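Local coordinates for protein glucosamine kinase (Streptacidiphilus jiangxiensis, PDB 6HWJ) that phosphorylates D-glucosamine to D-glucosamine 6-phosphate with ATP and magnesium, and acts on glucose to a lesser extent, at residues 216-230 with 371-384. Sequence-based numbering, arbitrary orientation.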
loop_
_atom_site.group_PDB
_atom_site.type_symbol
_atom_site.label_atom_id
_atom_site.label_comp_id
_atom_site.label_asym_id
_atom_site.label_seq_id
_atom_site.Cartn_x
_atom_site.Cartn_y
_atom_site.Cartn_z
ATOM N N LEU A 216 -18.807 -16.628 0.582
ATOM C CA LEU A 216 -19.123 -15.226 0.339
ATOM C C LEU A 216 -18.855 -14.336 1.552
ATOM O O LEU A 216 -18.664 -13.126 1.395
ATOM C CB LEU A 216 -20.584 -15.074 -0.072
ATOM C CG LEU A 216 -20.933 -15.537 -1.483
ATOM C CD1 LEU A 216 -22.424 -15.547 -1.713
ATOM C CD2 LEU A 216 -20.235 -14.638 -2.544
ATOM N N LEU A 217 -18.818 -14.892 2.747
ATOM C CA LEU A 217 -18.676 -14.046 3.932
ATOM C C LEU A 217 -17.433 -13.172 3.878
ATOM O O LEU A 217 -17.536 -11.971 4.200
ATOM C CB LEU A 217 -18.695 -14.916 5.199
ATOM C CG LEU A 217 -18.426 -14.169 6.510
ATOM C CD1 LEU A 217 -19.472 -13.104 6.773
ATOM C CD2 LEU A 217 -18.366 -15.178 7.678
ATOM N N PRO A 218 -16.251 -13.668 3.497
ATOM C CA PRO A 218 -15.082 -12.768 3.454
ATOM C C PRO A 218 -15.285 -11.563 2.545
ATOM O O PRO A 218 -14.772 -10.474 2.835
ATOM C CB PRO A 218 -13.946 -13.677 2.946
ATOM C CG PRO A 218 -14.399 -15.071 3.365
ATOM C CD PRO A 218 -15.890 -15.055 3.172
ATOM N N ALA A 219 -16.001 -11.723 1.440
ATOM C CA ALA A 219 -16.239 -10.585 0.563
ATOM C C ALA A 219 -17.043 -9.513 1.289
ATOM O O ALA A 219 -16.778 -8.311 1.133
ATOM C CB ALA A 219 -16.951 -11.031 -0.711
ATOM N N ALA A 220 -18.021 -9.931 2.096
ATOM C CA ALA A 220 -18.791 -8.982 2.892
ATOM C C ALA A 220 -17.952 -8.372 3.994
ATOM O O ALA A 220 -18.084 -7.178 4.295
ATOM C CB ALA A 220 -20.037 -9.656 3.490
ATOM N N GLN A 221 -17.102 -9.172 4.642
ATOM C CA GLN A 221 -16.234 -8.611 5.674
ATOM C C GLN A 221 -15.240 -7.616 5.082
ATOM O O GLN A 221 -14.949 -6.588 5.704
ATOM C CB GLN A 221 -15.522 -9.738 6.411
ATOM C CG GLN A 221 -16.500 -10.706 7.036
ATOM C CD GLN A 221 -15.847 -11.680 8.006
ATOM O OE1 GLN A 221 -15.418 -12.756 7.617
ATOM N NE2 GLN A 221 -15.767 -11.293 9.250
ATOM N N LEU A 222 -14.736 -7.893 3.879
ATOM C CA LEU A 222 -13.858 -6.951 3.192
ATOM C C LEU A 222 -14.586 -5.649 2.880
ATOM O O LEU A 222 -14.013 -4.561 3.005
ATOM C CB LEU A 222 -13.307 -7.566 1.910
ATOM C CG LEU A 222 -12.274 -8.668 2.093
ATOM C CD1 LEU A 222 -11.939 -9.333 0.777
ATOM C CD2 LEU A 222 -11.026 -8.116 2.725
ATOM N N GLY A 223 -15.851 -5.736 2.481
ATOM C CA GLY A 223 -16.615 -4.528 2.226
ATOM C C GLY A 223 -16.804 -3.698 3.478
ATOM O O GLY A 223 -16.673 -2.478 3.451
ATOM N N THR A 224 -17.120 -4.350 4.598
ATOM C CA THR A 224 -17.235 -3.631 5.859
ATOM C C THR A 224 -15.902 -3.004 6.262
ATOM O O THR A 224 -15.861 -1.851 6.729
ATOM C CB THR A 224 -17.770 -4.593 6.943
ATOM O OG1 THR A 224 -19.147 -4.885 6.675
ATOM C CG2 THR A 224 -17.636 -3.994 8.322
ATOM N N LEU A 225 -14.804 -3.730 6.077
ATOM C CA LEU A 225 -13.486 -3.206 6.434
ATOM C C LEU A 225 -13.148 -1.964 5.616
ATOM O O LEU A 225 -12.694 -0.950 6.166
ATOM C CB LEU A 225 -12.413 -4.297 6.231
ATOM C CG LEU A 225 -10.947 -3.935 6.495
ATOM C CD1 LEU A 225 -10.124 -5.193 6.757
ATOM C CD2 LEU A 225 -10.316 -3.185 5.298
ATOM N N THR A 226 -13.371 -2.027 4.305
ATOM C CA THR A 226 -13.098 -0.908 3.415
ATOM C C THR A 226 -13.917 0.322 3.798
ATOM O O THR A 226 -13.405 1.446 3.752
ATOM C CB THR A 226 -13.404 -1.310 1.968
ATOM O OG1 THR A 226 -12.738 -2.542 1.651
ATOM C CG2 THR A 226 -12.956 -0.213 0.996
ATOM N N ALA A 227 -15.177 0.121 4.197
ATOM C CA ALA A 227 -16.025 1.241 4.604
ATOM C C ALA A 227 -15.561 1.851 5.920
ATOM O O ALA A 227 -15.532 3.085 6.070
ATOM C CB ALA A 227 -17.487 0.794 4.712
ATOM N N ARG A 228 -15.190 1.010 6.887
ATOM C CA ARG A 228 -14.630 1.512 8.137
ATOM C C ARG A 228 -13.331 2.273 7.878
ATOM O O ARG A 228 -13.074 3.320 8.495
ATOM C CB ARG A 228 -14.381 0.355 9.106
ATOM C CG ARG A 228 -15.650 -0.331 9.612
ATOM C CD ARG A 228 -15.304 -1.615 10.376
ATOM N NE ARG A 228 -16.504 -2.189 10.998
ATOM C CZ ARG A 228 -16.544 -3.381 11.589
ATOM N NH1 ARG A 228 -15.461 -4.154 11.626
ATOM N NH2 ARG A 228 -17.673 -3.808 12.133
ATOM N N MET A 229 -12.483 1.728 7.011
ATOM C CA MET A 229 -11.232 2.386 6.635
ATOM C C MET A 229 -11.506 3.758 6.020
ATOM O O MET A 229 -10.942 4.773 6.461
ATOM C CB MET A 229 -10.462 1.484 5.662
ATOM C CG MET A 229 -9.093 2.004 5.244
ATOM S SD MET A 229 -8.300 0.884 4.043
ATOM C CE MET A 229 -9.203 1.300 2.555
ATOM N N HIS A 230 -12.408 3.819 5.027
ATOM C CA HIS A 230 -12.676 5.096 4.366
ATOM C C HIS A 230 -13.310 6.110 5.315
ATOM O O HIS A 230 -12.975 7.298 5.281
ATOM C CB HIS A 230 -13.568 4.885 3.141
ATOM C CG HIS A 230 -12.866 4.254 1.988
ATOM N ND1 HIS A 230 -13.539 3.641 0.952
ATOM C CD2 HIS A 230 -11.551 4.147 1.699
ATOM C CE1 HIS A 230 -12.661 3.186 0.079
ATOM N NE2 HIS A 230 -11.448 3.476 0.516
ATOM N N ALA A 371 -21.457 -12.963 -7.178
ATOM C CA ALA A 371 -22.060 -12.779 -5.863
ATOM C C ALA A 371 -21.103 -12.101 -4.891
ATOM O O ALA A 371 -21.547 -11.335 -4.015
ATOM C CB ALA A 371 -22.522 -14.129 -5.327
ATOM N N ALA A 372 -19.798 -12.342 -5.034
ATOM C CA ALA A 372 -18.831 -11.726 -4.125
ATOM C C ALA A 372 -18.754 -10.219 -4.342
ATOM O O ALA A 372 -18.655 -9.443 -3.379
ATOM C CB ALA A 372 -17.449 -12.363 -4.310
ATOM N N GLN A 373 -18.829 -9.776 -5.606
ATOM C CA GLN A 373 -18.835 -8.346 -5.874
ATOM C C GLN A 373 -20.076 -7.687 -5.297
ATOM O O GLN A 373 -19.983 -6.606 -4.716
ATOM C CB GLN A 373 -18.688 -8.106 -7.387
ATOM C CG GLN A 373 -17.277 -8.559 -7.881
ATOM C CD GLN A 373 -17.044 -8.413 -9.386
ATOM O OE1 GLN A 373 -16.939 -7.309 -9.908
ATOM N NE2 GLN A 373 -16.932 -9.540 -10.077
ATOM N N ARG A 374 -21.245 -8.341 -5.413
ATOM C CA ARG A 374 -22.455 -7.817 -4.799
ATOM C C ARG A 374 -22.365 -7.832 -3.273
ATOM O O ARG A 374 -22.769 -6.859 -2.616
ATOM C CB ARG A 374 -23.661 -8.622 -5.277
ATOM C CG ARG A 374 -25.000 -8.203 -4.658
ATOM C CD ARG A 374 -25.237 -6.701 -4.791
ATOM N NE ARG A 374 -25.086 -6.243 -6.170
ATOM C CZ ARG A 374 -24.922 -4.974 -6.530
ATOM N NH1 ARG A 374 -24.791 -4.663 -7.811
ATOM N NH2 ARG A 374 -24.883 -4.018 -5.612
ATOM N N SER A 375 -21.836 -8.921 -2.691
ATOM C CA SER A 375 -21.686 -8.985 -1.238
ATOM C C SER A 375 -20.776 -7.878 -0.723
ATOM O O SER A 375 -21.064 -7.264 0.309
ATOM C CB SER A 375 -21.133 -10.354 -0.810
ATOM O OG SER A 375 -21.979 -11.413 -1.237
ATOM N N PHE A 376 -19.661 -7.633 -1.412
ATOM C CA PHE A 376 -18.743 -6.580 -1.006
ATOM C C PHE A 376 -19.417 -5.220 -1.035
ATOM O O PHE A 376 -19.387 -4.481 -0.049
ATOM C CB PHE A 376 -17.507 -6.573 -1.917
ATOM C CG PHE A 376 -16.528 -5.483 -1.595
ATOM C CD1 PHE A 376 -16.714 -4.202 -2.081
ATOM C CD2 PHE A 376 -15.428 -5.740 -0.789
ATOM C CE1 PHE A 376 -15.830 -3.197 -1.763
ATOM C CE2 PHE A 376 -14.526 -4.748 -0.502
ATOM C CZ PHE A 376 -14.736 -3.467 -0.971
ATOM N N LEU A 377 -20.019 -4.863 -2.178
ATOM C CA LEU A 377 -20.644 -3.551 -2.321
ATOM C C LEU A 377 -21.789 -3.343 -1.332
ATOM O O LEU A 377 -21.932 -2.254 -0.762
ATOM C CB LEU A 377 -21.151 -3.381 -3.753
ATOM C CG LEU A 377 -20.086 -3.187 -4.823
ATOM C CD1 LEU A 377 -20.713 -3.186 -6.205
ATOM C CD2 LEU A 377 -19.304 -1.895 -4.588
ATOM N N ASP A 378 -22.639 -4.359 -1.139
ATOM C CA ASP A 378 -23.741 -4.223 -0.188
ATOM C C ASP A 378 -23.221 -3.968 1.223
ATOM O O ASP A 378 -23.693 -3.060 1.922
ATOM C CB ASP A 378 -24.623 -5.472 -0.224
ATOM C CG ASP A 378 -25.427 -5.578 -1.504
ATOM O OD1 ASP A 378 -25.379 -4.638 -2.331
ATOM O OD2 ASP A 378 -26.109 -6.605 -1.691
ATOM N N ALA A 379 -22.235 -4.758 1.660
ATOM C CA ALA A 379 -21.645 -4.543 2.977
ATOM C C ALA A 379 -20.979 -3.180 3.064
ATOM O O ALA A 379 -21.117 -2.472 4.068
ATOM C CB ALA A 379 -20.644 -5.660 3.277
ATOM N N TYR A 380 -20.252 -2.789 2.014
ATOM C CA TYR A 380 -19.596 -1.487 1.998
ATOM C C TYR A 380 -20.608 -0.354 2.123
ATOM O O TYR A 380 -20.444 0.550 2.954
ATOM C CB TYR A 380 -18.759 -1.363 0.724
ATOM C CG TYR A 380 -18.029 -0.039 0.559
ATOM C CD1 TYR A 380 -16.859 0.227 1.256
ATOM C CD2 TYR A 380 -18.515 0.929 -0.324
ATOM C CE1 TYR A 380 -16.184 1.446 1.092
ATOM C CE2 TYR A 380 -17.863 2.141 -0.499
ATOM C CZ TYR A 380 -16.702 2.401 0.201
ATOM O OH TYR A 380 -16.081 3.602 0.024
ATOM N N ARG A 381 -21.662 -0.386 1.311
ATOM C CA ARG A 381 -22.696 0.651 1.372
ATOM C C ARG A 381 -23.413 0.649 2.713
ATOM O O ARG A 381 -23.634 1.709 3.314
ATOM C CB ARG A 381 -23.722 0.461 0.248
ATOM C CG ARG A 381 -23.251 0.903 -1.135
ATOM C CD ARG A 381 -24.433 1.047 -2.087
ATOM N NE ARG A 381 -24.042 1.544 -3.400
ATOM C CZ ARG A 381 -23.829 0.770 -4.462
ATOM N NH1 ARG A 381 -23.965 -0.549 -4.376
ATOM N NH2 ARG A 381 -23.479 1.317 -5.613
ATOM N N THR A 382 -23.795 -0.540 3.204
ATOM C CA THR A 382 -24.479 -0.620 4.495
ATOM C C THR A 382 -23.605 -0.066 5.615
ATOM O O THR A 382 -24.089 0.658 6.491
ATOM C CB THR A 382 -24.877 -2.064 4.795
ATOM O OG1 THR A 382 -25.682 -2.569 3.734
ATOM C CG2 THR A 382 -25.680 -2.155 6.094
ATOM N N THR A 383 -22.315 -0.399 5.608
ATOM C CA THR A 383 -21.421 0.092 6.656
ATOM C C THR A 383 -21.199 1.597 6.543
ATOM O O THR A 383 -21.276 2.321 7.554
ATOM C CB THR A 383 -20.105 -0.672 6.615
ATOM O OG1 THR A 383 -20.357 -2.064 6.839
ATOM C CG2 THR A 383 -19.139 -0.165 7.698
ATOM N N LEU A 384 -20.966 2.106 5.322
ATOM C CA LEU A 384 -20.870 3.558 5.167
ATOM C C LEU A 384 -22.112 4.252 5.726
ATOM O O LEU A 384 -22.010 5.291 6.390
ATOM C CB LEU A 384 -20.686 3.950 3.709
ATOM C CG LEU A 384 -19.314 3.742 3.079
ATOM C CD1 LEU A 384 -19.308 4.352 1.661
ATOM C CD2 LEU A 384 -18.201 4.354 3.910
#
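Gly223 and Tyr380 mark the close point of two helices, 212-234 and 362-386, in the helical C-terminal lobe of this kinase. They run roughly parallel, and the segment axes cross at -35° and come within 7.0 Å. Small residues, Ala219, Ala220 and Gly223 facing Ala372, Ser375 and Ala379, allow this nearness. The backbones themselves touch through CA-H...O contacts, such as Tyr380 CA to Gly223 O at 3.4 Å and Gly223 CA to Phe376 O at 3.6 Å. Two aromatic knobs enter holes of helix 212-234. Phe376 sits among Ala219, Leu222, Gly223 and Thr226. Gly223 CA lies over one face of its ring, 3.6 Å from the centroid, as a CH-pi contact, while Leu222 CB meets its edge. Tyr380 fills the next hole, among Gly223, Thr226, Ala227 and His230. The torsion chi1 of 179° sets CG trans to the backbone N, and the ring lies with its edge along Gly223 O, Ala227 N and His230 ND1. At one end Leu216 CD2 packs on Ala371 CB, at 3.6 Å. At the other, Ala227 CB rests against Thr383 CG2, at 3.5 Å. Thr383 OG1 donates to Ala379 O, one turn back, which holds the hydroxyl near Thr224. Thr226 OG1 likewise donates to Leu222 O and lies at the edge of the Phe376 ring. Helix 335-356 packs beside both knobs through Met342 and Val339. Its Asp338 OD2 is hydrogen-bonded to His230 NE2 and so helps orient the imidazole. The other ring nitrogen, His230 ND1, shares a 2.7 Å hydrogen bond with Tyr380 OH, and the two ring planes stand at 90°.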